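Local coordinates for protein dihydroorotase (Saccharomyces cerevisiae S288C, PDB 6L0A) that catalyses the reversible zinc-dependent interconversion of N-carbamoyl-L-aspartate and (S)-dihydroorotate, the third step of de novo pyrimidine biosynthesis, at residues 40-45 and 71-76; 52-57 and 91-96; 14-19 and 258-263. One frame throughout, in Å; residues are numbered along the deposited sequence.

Contact 1 of 3, residues 40-45 and 71-76. With LMR ((2S)-2-hydroxybutanedioic acid), chain M.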
loop_
_atom_site.group_PDB
_atom_site.type_symbol
_atom_site.label_atom_id
_atom_site.label_comp_id
_atom_site.label_asym_id
_atom_site.label_seq_id
_atom_site.Cartn_x
_atom_site.Cartn_y
_atom_site.Cartn_z
ATOM N N ILE C 40 -1.638 -18.198 21.408
ATOM C CA ILE C 40 -1.051 -16.902 21.755
ATOM C C ILE C 40 0.323 -16.766 21.112
ATOM O O ILE C 40 1.229 -17.565 21.374
ATOM C CB ILE C 40 -0.944 -16.735 23.279
ATOM C CG1 ILE C 40 -2.331 -16.846 23.916
ATOM C CG2 ILE C 40 -0.255 -15.425 23.653
ATOM C CD1 ILE C 40 -3.283 -15.679 23.541
ATOM N N MET C 41 0.503 -15.718 20.320
ATOM C CA MET C 41 1.758 -15.562 19.599
ATOM C C MET C 41 2.845 -14.976 20.504
ATOM O O MET C 41 2.549 -14.316 21.505
ATOM C CB MET C 41 1.532 -14.693 18.368
ATOM C CG MET C 41 0.737 -15.432 17.264
ATOM S SD MET C 41 1.614 -16.896 16.696
ATOM C CE MET C 41 0.375 -17.842 15.798
ATOM N N PRO C 42 4.127 -15.194 20.161
ATOM C CA PRO C 42 5.202 -14.919 21.125
ATOM C C PRO C 42 6.102 -13.724 20.815
ATOM O O PRO C 42 7.189 -13.608 21.395
ATOM C CB PRO C 42 6.016 -16.213 21.065
ATOM C CG PRO C 42 5.996 -16.539 19.604
ATOM C CD PRO C 42 4.594 -16.116 19.108
ATOM N N ASN C 43 5.712 -12.852 19.892
ATOM C CA ASN C 43 6.608 -11.781 19.452
ATOM C C ASN C 43 6.499 -10.579 20.399
ATOM O O ASN C 43 6.185 -9.452 20.023
ATOM C CB ASN C 43 6.321 -11.407 17.999
ATOM C CG ASN C 43 4.922 -10.877 17.793
ATOM O OD1 ASN C 43 4.001 -11.199 18.555
ATOM N ND2 ASN C 43 4.745 -10.048 16.753
ATOM N N LEU C 44 6.779 -10.860 21.674
ATOM C CA LEU C 44 6.933 -9.822 22.677
ATOM C C LEU C 44 8.327 -9.197 22.582
ATOM O O LEU C 44 9.176 -9.601 21.771
ATOM C CB LEU C 44 6.698 -10.399 24.072
ATOM C CG LEU C 44 5.408 -11.201 24.299
ATOM C CD1 LEU C 44 5.229 -11.563 25.773
ATOM C CD2 LEU C 44 4.220 -10.425 23.816
ATOM N N GLN C 45 8.556 -8.195 23.432
ATOM C CA GLN C 45 9.867 -7.590 23.642
ATOM C C GLN C 45 10.283 -7.846 25.085
ATOM O O GLN C 45 9.690 -7.261 26.004
ATOM C CB GLN C 45 9.837 -6.086 23.365
ATOM C CG GLN C 45 9.596 -5.697 21.911
ATOM C CD GLN C 45 9.827 -4.208 21.679
ATOM O OE1 GLN C 45 10.417 -3.521 22.519
ATOM N NE2 GLN C 45 9.364 -3.706 20.543
ATOM N N LEU C 71 -3.440 -21.578 24.516
ATOM C CA LEU C 71 -2.377 -22.422 23.982
ATOM C C LEU C 71 -1.198 -21.519 23.643
ATOM O O LEU C 71 -1.383 -20.493 22.986
ATOM C CB LEU C 71 -2.846 -23.175 22.745
ATOM C CG LEU C 71 -4.152 -23.966 22.861
ATOM C CD1 LEU C 71 -4.530 -24.566 21.502
ATOM C CD2 LEU C 71 -4.046 -25.045 23.948
ATOM N N MET C 72 -0.006 -21.893 24.089
ATOM C CA MET C 72 1.133 -20.985 24.119
ATOM C C MET C 72 2.193 -21.409 23.108
ATOM O O MET C 72 2.210 -22.553 22.646
ATOM C CB MET C 72 1.744 -20.935 25.519
ATOM C CG MET C 72 0.728 -20.643 26.636
ATOM S SD MET C 72 -0.118 -19.044 26.478
ATOM C CE MET C 72 1.242 -17.890 26.681
ATOM N N SER C 73 3.093 -20.479 22.781
ATOM C CA SER C 73 4.142 -20.761 21.812
ATOM C C SER C 73 5.465 -20.129 22.233
ATOM O O SER C 73 5.522 -19.175 23.014
ATOM C CB SER C 73 3.783 -20.235 20.410
ATOM O OG SER C 73 3.588 -18.826 20.462
ATOM N N PHE C 74 6.537 -20.697 21.686
ATOM C CA PHE C 74 7.849 -20.076 21.665
ATOM C C PHE C 74 8.062 -19.338 20.343
ATOM O O PHE C 74 7.493 -19.685 19.306
ATOM C CB PHE C 74 8.963 -21.125 21.816
ATOM C CG PHE C 74 9.242 -21.550 23.240
ATOM C CD1 PHE C 74 8.963 -20.711 24.313
ATOM C CD2 PHE C 74 9.828 -22.780 23.489
ATOM C CE1 PHE C 74 9.251 -21.108 25.623
ATOM C CE2 PHE C 74 10.110 -23.195 24.782
ATOM C CZ PHE C 74 9.826 -22.360 25.853
ATOM N N TYR C 75 8.928 -18.337 20.394
ATOM C CA TYR C 75 9.404 -17.610 19.222
ATOM C C TYR C 75 10.657 -18.301 18.694
ATOM O O TYR C 75 11.565 -18.612 19.470
ATOM C CB TYR C 75 9.693 -16.183 19.674
ATOM C CG TYR C 75 10.153 -15.130 18.703
ATOM C CD1 TYR C 75 11.461 -15.111 18.223
ATOM C CD2 TYR C 75 9.305 -14.085 18.352
ATOM C CE1 TYR C 75 11.891 -14.089 17.379
ATOM C CE2 TYR C 75 9.726 -13.064 17.517
ATOM C CZ TYR C 75 11.012 -13.075 17.030
ATOM O OH TYR C 75 11.424 -12.052 16.207
ATOM N N LEU C 76 10.710 -18.562 17.389
ATOM C CA LEU C 76 11.862 -19.283 16.835
ATOM C C LEU C 76 13.064 -18.342 16.799
ATOM O O LEU C 76 13.164 -17.467 15.934
ATOM C CB LEU C 76 11.544 -19.842 15.450
ATOM C CG LEU C 76 12.610 -20.797 14.861
ATOM C CD1 LEU C 76 12.721 -22.039 15.709
ATOM C CD2 LEU C 76 12.290 -21.195 13.423
HETATM C C1 LMR M . 2.040 -10.008 12.094
HETATM O O1A LMR M . 1.372 -11.055 12.310
HETATM O O1B LMR M . 2.716 -9.981 11.044
HETATM C C2 LMR M . 2.061 -8.800 13.060
HETATM O O2 LMR M . 1.559 -7.585 12.538
HETATM C C3 LMR M . 1.127 -9.033 14.200
HETATM C C4 LMR M . 1.733 -8.103 15.226
HETATM O O4A LMR M . 1.709 -6.830 15.100
HETATM O O4B LMR M . 2.263 -8.701 16.172
HETATM O O HOH W 1 3.143 -17.692 23.710
#

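Contact 2 of 3, residues 52-57 and 91-96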
loop_
_atom_site.group_PDB
_atom_site.type_symbol
_atom_site.label_atom_id
_atom_site.label_comp_id
_atom_site.label_asym_id
_atom_site.label_seq_id
_atom_site.Cartn_x
_atom_site.Cartn_y
_atom_site.Cartn_z
ATOM N N ASP C 52 10.340 -20.162 31.857
ATOM C CA ASP C 52 9.698 -19.403 32.924
ATOM C C ASP C 52 8.853 -18.262 32.364
ATOM O O ASP C 52 7.774 -17.968 32.891
ATOM C CB ASP C 52 10.749 -18.883 33.905
ATOM C CG ASP C 52 11.379 -20.004 34.726
ATOM O OD1 ASP C 52 10.737 -21.067 34.879
ATOM O OD2 ASP C 52 12.517 -19.828 35.214
ATOM N N ARG C 53 9.314 -17.631 31.276
ATOM C CA ARG C 53 8.572 -16.526 30.673
ATOM C C ARG C 53 7.227 -16.990 30.115
ATOM O O ARG C 53 6.207 -16.318 30.305
ATOM C CB ARG C 53 9.420 -15.887 29.575
ATOM C CG ARG C 53 8.880 -14.605 28.965
ATOM C CD ARG C 53 10.057 -13.705 28.560
ATOM N NE ARG C 53 9.709 -12.652 27.599
ATOM C CZ ARG C 53 8.916 -11.633 27.898
ATOM N NH1 ARG C 53 8.392 -11.540 29.116
ATOM N NH2 ARG C 53 8.640 -10.711 26.993
ATOM N N VAL C 54 7.201 -18.132 29.423
ATOM C CA VAL C 54 5.947 -18.584 28.829
ATOM C C VAL C 54 4.984 -19.072 29.900
ATOM O O VAL C 54 3.764 -18.933 29.749
ATOM C CB VAL C 54 6.203 -19.664 27.760
ATOM C CG1 VAL C 54 6.516 -21.014 28.393
ATOM C CG2 VAL C 54 4.992 -19.774 26.810
ATOM N N ILE C 55 5.501 -19.641 30.996
ATOM C CA ILE C 55 4.630 -20.066 32.087
ATOM C C ILE C 55 4.011 -18.856 32.774
ATOM O O ILE C 55 2.798 -18.811 33.006
ATOM C CB ILE C 55 5.406 -20.946 33.085
ATOM C CG1 ILE C 55 5.687 -22.317 32.479
ATOM C CG2 ILE C 55 4.608 -21.100 34.395
ATOM C CD1 ILE C 55 6.680 -23.140 33.277
ATOM N N GLU C 56 4.831 -17.849 33.101
ATOM C CA GLU C 56 4.297 -16.670 33.774
ATOM C C GLU C 56 3.379 -15.868 32.856
ATOM O O GLU C 56 2.392 -15.293 33.326
ATOM C CB GLU C 56 5.437 -15.797 34.308
ATOM C CG GLU C 56 6.189 -16.425 35.485
ATOM C CD GLU C 56 5.293 -16.673 36.707
ATOM O OE1 GLU C 56 5.130 -17.852 37.105
ATOM O OE2 GLU C 56 4.760 -15.691 37.269
ATOM N N TYR C 57 3.670 -15.832 31.549
ATOM C CA TYR C 57 2.765 -15.169 30.608
ATOM C C TYR C 57 1.390 -15.825 30.631
ATOM O O TYR C 57 0.368 -15.141 30.757
ATOM C CB TYR C 57 3.353 -15.203 29.193
ATOM C CG TYR C 57 2.722 -14.265 28.171
ATOM C CD1 TYR C 57 2.265 -12.995 28.522
ATOM C CD2 TYR C 57 2.640 -14.638 26.839
ATOM C CE1 TYR C 57 1.720 -12.136 27.561
ATOM C CE2 TYR C 57 2.110 -13.802 25.883
ATOM C CZ TYR C 57 1.646 -12.556 26.240
ATOM O OH TYR C 57 1.125 -11.747 25.264
ATOM N N GLN C 91 6.519 -30.446 29.861
ATOM C CA GLN C 91 5.779 -29.717 30.882
ATOM C C GLN C 91 4.481 -29.113 30.356
ATOM O O GLN C 91 3.798 -28.402 31.103
ATOM C CB GLN C 91 6.662 -28.625 31.482
ATOM C CG GLN C 91 7.853 -29.175 32.244
ATOM C CD GLN C 91 8.641 -28.093 32.953
ATOM O OE1 GLN C 91 8.099 -27.048 33.314
ATOM N NE2 GLN C 91 9.933 -28.336 33.153
ATOM N N HIS C 92 4.126 -29.394 29.100
ATOM C CA HIS C 92 2.918 -28.863 28.467
ATOM C C HIS C 92 2.872 -27.340 28.561
ATOM O O HIS C 92 1.814 -26.737 28.738
ATOM C CB HIS C 92 1.660 -29.496 29.068
ATOM C CG HIS C 92 1.611 -30.982 28.896
ATOM N ND1 HIS C 92 2.048 -31.858 29.866
ATOM C CD2 HIS C 92 1.209 -31.745 27.853
ATOM C CE1 HIS C 92 1.900 -33.098 29.434
ATOM N NE2 HIS C 92 1.390 -33.057 28.216
ATOM N N ALA C 93 4.039 -26.715 28.439
ATOM C CA ALA C 93 4.130 -25.264 28.541
ATOM C C ALA C 93 3.937 -24.567 27.203
ATOM O O ALA C 93 3.649 -23.364 27.186
ATOM C CB ALA C 93 5.481 -24.855 29.134
ATOM N N ILE C 94 4.095 -25.292 26.094
ATOM C CA ILE C 94 3.868 -24.759 24.757
ATOM C C ILE C 94 3.199 -25.826 23.904
ATOM O O ILE C 94 3.349 -27.030 24.142
ATOM C CB ILE C 94 5.173 -24.299 24.074
ATOM C CG1 ILE C 94 6.097 -25.504 23.878
ATOM C CG2 ILE C 94 5.850 -23.159 24.850
ATOM C CD1 ILE C 94 7.280 -25.215 22.999
ATOM N N ARG C 95 2.460 -25.367 22.898
ATOM C CA ARG C 95 1.881 -26.211 21.865
ATOM C C ARG C 95 2.597 -26.063 20.522
ATOM O O ARG C 95 2.393 -26.897 19.628
ATOM C CB ARG C 95 0.384 -25.880 21.712
ATOM C CG ARG C 95 -0.436 -26.777 20.792
ATOM C CD ARG C 95 -0.700 -28.170 21.375
ATOM N NE ARG C 95 -1.176 -28.125 22.748
ATOM C CZ ARG C 95 -2.339 -28.621 23.164
ATOM N NH1 ARG C 95 -3.177 -29.223 22.324
ATOM N NH2 ARG C 95 -2.661 -28.515 24.438
ATOM N N GLY C 96 3.451 -25.055 20.369
ATOM C CA GLY C 96 4.157 -24.882 19.110
ATOM C C GLY C 96 5.207 -23.793 19.187
ATOM O O GLY C 96 5.451 -23.193 20.240
HETATM O O HOH W 2 2.826 -21.999 29.364
#

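Contact 3 of 3, residues 14-19 and 258-263. With ZN (zinc ion), chain K; LMR ((2S)-2-hydroxybutanedioic acid), chain M.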
loop_
_atom_site.group_PDB
_atom_site.type_symbol
_atom_site.label_atom_id
_atom_site.label_comp_id
_atom_site.label_asym_id
_atom_site.label_seq_id
_atom_site.Cartn_x
_atom_site.Cartn_y
_atom_site.Cartn_z
ATOM N N HIS C 14 -4.517 -17.801 16.186
ATOM C CA HIS C 14 -3.453 -16.826 15.908
ATOM C C HIS C 14 -3.822 -15.488 16.564
ATOM O O HIS C 14 -4.437 -14.636 15.927
ATOM C CB HIS C 14 -3.255 -16.668 14.410
ATOM C CG HIS C 14 -1.956 -16.022 14.038
ATOM N ND1 HIS C 14 -1.135 -16.517 13.048
ATOM C CD2 HIS C 14 -1.331 -14.923 14.529
ATOM C CE1 HIS C 14 -0.065 -15.748 12.941
ATOM N NE2 HIS C 14 -0.161 -14.771 13.824
ATOM N N VAL C 15 -3.408 -15.306 17.822
ATOM C CA VAL C 15 -3.846 -14.174 18.645
ATOM C C VAL C 15 -2.634 -13.427 19.184
ATOM O O VAL C 15 -1.690 -14.047 19.684
ATOM C CB VAL C 15 -4.743 -14.639 19.815
ATOM C CG1 VAL C 15 -4.996 -13.499 20.793
ATOM C CG2 VAL C 15 -6.071 -15.169 19.288
ATOM N N HIS C 16 -2.671 -12.091 19.108
ATOM C CA HIS C 16 -1.727 -11.223 19.805
ATOM C C HIS C 16 -2.451 -10.484 20.923
ATOM O O HIS C 16 -3.434 -9.777 20.663
ATOM C CB HIS C 16 -1.098 -10.203 18.840
ATOM C CG HIS C 16 -0.263 -10.819 17.757
ATOM N ND1 HIS C 16 1.080 -11.095 17.915
ATOM C CD2 HIS C 16 -0.586 -11.217 16.503
ATOM C CE1 HIS C 16 1.545 -11.642 16.803
ATOM N NE2 HIS C 16 0.554 -11.728 15.929
ATOM N N VAL C 17 -1.962 -10.614 22.160
ATOM C CA VAL C 17 -2.514 -9.855 23.280
ATOM C C VAL C 17 -1.487 -8.957 23.951
ATOM O O VAL C 17 -1.823 -8.285 24.932
ATOM C CB VAL C 17 -3.184 -10.763 24.337
ATOM C CG1 VAL C 17 -4.444 -11.428 23.772
ATOM C CG2 VAL C 17 -2.193 -11.785 24.867
ATOM N N ARG C 18 -0.250 -8.918 23.460
ATOM C CA ARG C 18 0.753 -7.937 23.918
ATOM C C ARG C 18 1.013 -8.133 25.421
ATOM O O ARG C 18 0.930 -9.255 25.944
ATOM C CB ARG C 18 0.318 -6.517 23.547
ATOM C CG ARG C 18 -0.235 -6.339 22.137
ATOM C CD ARG C 18 0.822 -6.614 21.084
ATOM N NE ARG C 18 0.376 -6.111 19.784
ATOM C CZ ARG C 18 0.858 -6.525 18.617
ATOM N NH1 ARG C 18 1.814 -7.455 18.573
ATOM N NH2 ARG C 18 0.373 -6.011 17.493
ATOM N N GLU C 19 1.350 -7.040 26.119
ATOM C CA GLU C 19 1.667 -7.066 27.545
ATOM C C GLU C 19 1.078 -5.822 28.211
ATOM O O GLU C 19 0.447 -4.984 27.559
ATOM C CB GLU C 19 3.181 -7.159 27.770
ATOM C CG GLU C 19 3.784 -8.528 27.450
ATOM C CD GLU C 19 5.184 -8.711 28.021
ATOM O OE1 GLU C 19 6.170 -8.330 27.342
ATOM O OE2 GLU C 19 5.299 -9.239 29.151
ATOM N N ASP C 258 -5.023 -13.426 13.554
ATOM C CA ASP C 258 -3.884 -12.514 13.617
ATOM C C ASP C 258 -4.336 -11.136 14.083
ATOM O O ASP C 258 -3.876 -10.108 13.584
ATOM C CB ASP C 258 -3.153 -12.418 12.273
ATOM C CG ASP C 258 -1.780 -11.789 12.415
ATOM O OD1 ASP C 258 -1.282 -11.761 13.557
ATOM O OD2 ASP C 258 -1.217 -11.280 11.413
ATOM N N SER C 259 -5.277 -11.106 15.029
ATOM C CA SER C 259 -5.634 -9.820 15.620
ATOM C C SER C 259 -4.402 -9.224 16.292
ATOM O O SER C 259 -3.769 -9.869 17.136
ATOM C CB SER C 259 -6.783 -9.981 16.614
ATOM O OG SER C 259 -7.053 -8.741 17.244
ATOM N N ALA C 260 -4.052 -7.997 15.898
ATOM C CA ALA C 260 -2.778 -7.374 16.245
ATOM C C ALA C 260 -3.061 -5.977 16.774
ATOM O O ALA C 260 -3.139 -5.015 15.998
ATOM C CB ALA C 260 -1.847 -7.315 15.036
ATOM N N PRO C 261 -3.209 -5.825 18.092
ATOM C CA PRO C 261 -3.571 -4.514 18.655
ATOM C C PRO C 261 -2.415 -3.522 18.575
ATOM O O PRO C 261 -1.291 -3.818 18.985
ATOM C CB PRO C 261 -3.930 -4.836 20.113
ATOM C CG PRO C 261 -3.992 -6.340 20.205
ATOM C CD PRO C 261 -3.129 -6.878 19.118
ATOM N N HIS C 262 -2.712 -2.327 18.063
ATOM C CA HIS C 262 -1.785 -1.212 18.117
ATOM C C HIS C 262 -2.514 0.036 18.596
ATOM O O HIS C 262 -3.653 0.286 18.184
ATOM C CB HIS C 262 -1.166 -0.931 16.740
ATOM C CG HIS C 262 -0.265 -2.017 16.261
ATOM N ND1 HIS C 262 1.001 -2.202 16.765
ATOM C CD2 HIS C 262 -0.449 -2.983 15.332
ATOM C CE1 HIS C 262 1.566 -3.236 16.165
ATOM N NE2 HIS C 262 0.700 -3.733 15.300
ATOM N N PRO C 263 -1.891 0.822 19.467
ATOM C CA PRO C 263 -2.469 2.124 19.803
ATOM C C PRO C 263 -2.508 2.992 18.558
ATOM O O PRO C 263 -1.639 2.905 17.688
ATOM C CB PRO C 263 -1.511 2.680 20.857
ATOM C CG PRO C 263 -0.216 1.998 20.593
ATOM C CD PRO C 263 -0.543 0.646 20.021
HETATM ZN ZN ZN K . 0.475 -12.723 14.008
HETATM C C1 LMR M . 2.040 -10.008 12.094
HETATM O O1A LMR M . 1.372 -11.055 12.310
HETATM O O1B LMR M . 2.716 -9.981 11.044
HETATM C C2 LMR M . 2.061 -8.800 13.060
HETATM O O2 LMR M . 1.559 -7.585 12.538
HETATM C C3 LMR M . 1.127 -9.033 14.200
HETATM C C4 LMR M . 1.733 -8.103 15.226
HETATM O O4A LMR M . 1.709 -6.830 15.100
HETATM O O4B LMR M . 2.263 -8.701 16.172
HETATM O O HOH W 3 -6.055 -9.270 19.676
#

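Contact 1 of 3, residues 40-45 and 71-76
Past strands 37-40 and 69-71, neighbours in the parallel sheet of the amidohydrolase barrel, two loops meet, starting from Ile40 and Leu71. The bond from Ile40 N to Leu71 O joins them, 2.8 Å long and nearly straight at 167°. Beyond it the chains keep a similar heading, but the next link is made by a side chain. Ser73 OG stands between its own backbone N and carbonyl carbon (chi1 60°), which lets it donate in the carbonyl plane to Ile40 O at 2.8 Å. A water adds a second link, giving a proton to Ile40 O at 3.0 Å and accepting one from Ser73 N at 2.9 Å. The buried Ile40 O is thus held by two donors. The ring of Pro42 comes next, its CD 3.2 Å from Ser73 OG and its CG 3.7 Å from Tyr75 CB. One residue further, Asn43 meets the edge of the Tyr75 ring, with CB in the ring plane and 3.8 Å from Tyr75 CE2, while the Tyr75 hydroxyl bonds to the backbone of Asn107. Asn43 sits at the centre of an inverse gamma turn, and its amide is given to the bound malate: ND2 donates to O4B at 2.9 Å and 172°, and also to Thr106 O. Back at Ile40, the Met72 sulfur runs alongside, SD against CB and CG1. Loops after the C-terminal ends of the parallel strands supply the substrate-site residues of a TIM barrel, as the loop of Asn43 does here for malate.

Contact 2 of 3, residues 52-57 and 91-96
Val54, on helix 51-64, turns its CB toward Ala93 and Ile94 in the connection that follows helix 82-90. From CB the side chain forks. CG1 lies 4.0 Å from Ala93 CB, packing methyl against methyl. CG2, placed anti to the backbone N, reaches further along the segment and stops 4.0 Å from Ile94 CG2; the two side chains cross there at about a right angle. Both methyls also rest near Ala93 O. The next residue, Ile55, touches Ala93 CB from CG1 at 4.2 Å, and its CD1 lies against Gln91 OE1, again with the side chains crossing at about a right angle. Ala93 CB thus rests against two branched side chains of the same helix. Ala93 comes just after His92, whose positive phi (54°) ends the preceding helix in a Schellman motif. Polar linkage between the segments comes through a water that donates to Ala93 O at 2.7 Å and, weakly, to Val54 O at 3.2 Å. The contact therefore joins an outer helix of the barrel to the loop that follows helix 82-90. Being made chiefly of aliphatic carbons, it probably owes more to the fit of methyl groups than to directional bonds, the water bridge being the polar exception.

Contact 3 of 3, residues 14-19 and 258-263
Arg18 grips a single backbone oxygen, Pro261 O, side-on with two nitrogens. NE, 2.9 Å from Pro261 O, approaches in the carbonyl plane on a lone pair, whereas NH2, 3.1 Å from the same Pro261 O, stands above that plane. The oxygen itself lies at the edge of the guanidinium, a placing that fixes the rotation of the group. The guanidinium also serves the malate: NH1 of Arg18 donates to O4B at 2.7 Å, and NH2 to O4A at 2.9 Å and 169°. That NH2 also lies over one face of the His262 ring. An alanine in place of Arg18 would probably leave the C4 carboxylate of malate without its charged mate and Pro261 O without these two donors. His14 and His16 form the HxH motif of the amidohydrolase superfamily, at the end of the barrel strand 11-15, and Asp258 follows strand 253-255. His16 NE2 binds the zinc ion at 2.2 Å, as does His14 NE2 at 2.1 Å, with Glu179 receiving the other ring nitrogen of His14. Asp258 OD1 completes the trio at 2.0 Å from the zinc; its side chain runs beside that of His14, CB over one face of the imidazole in a CH-pi contact. Malate O1A and Lys98, the latter probably through its carbamate, also bind this zinc. In the backbone, His16 N donates to Ser259 O at 3.2 Å, tying the two segments together.

Contacts 1 and 3 converge on the bound malate, their centres about 11 Å apart: Asn43 from one and Arg18 from the other both donate to O4B. Their first segments are tied by a probable hydrogen bond from Met41 N to Val15 O, 2.8 Å, and the nearest side-chain atom of Met41 is about 4 Å from a zinc ion. Contact 2 lies further out, its centre about 9 Å from that of contact 1 and about 18 Å from that of contact 3. It is joined to contact 1 by a probable hydrogen bond from Arg95 N to Met72 O, 2.8 Å. Tyr57, in its helix, reaches inward to Arg18 O, 2.6 Å from its OH, connecting the outer layer to a ligand-binding residue.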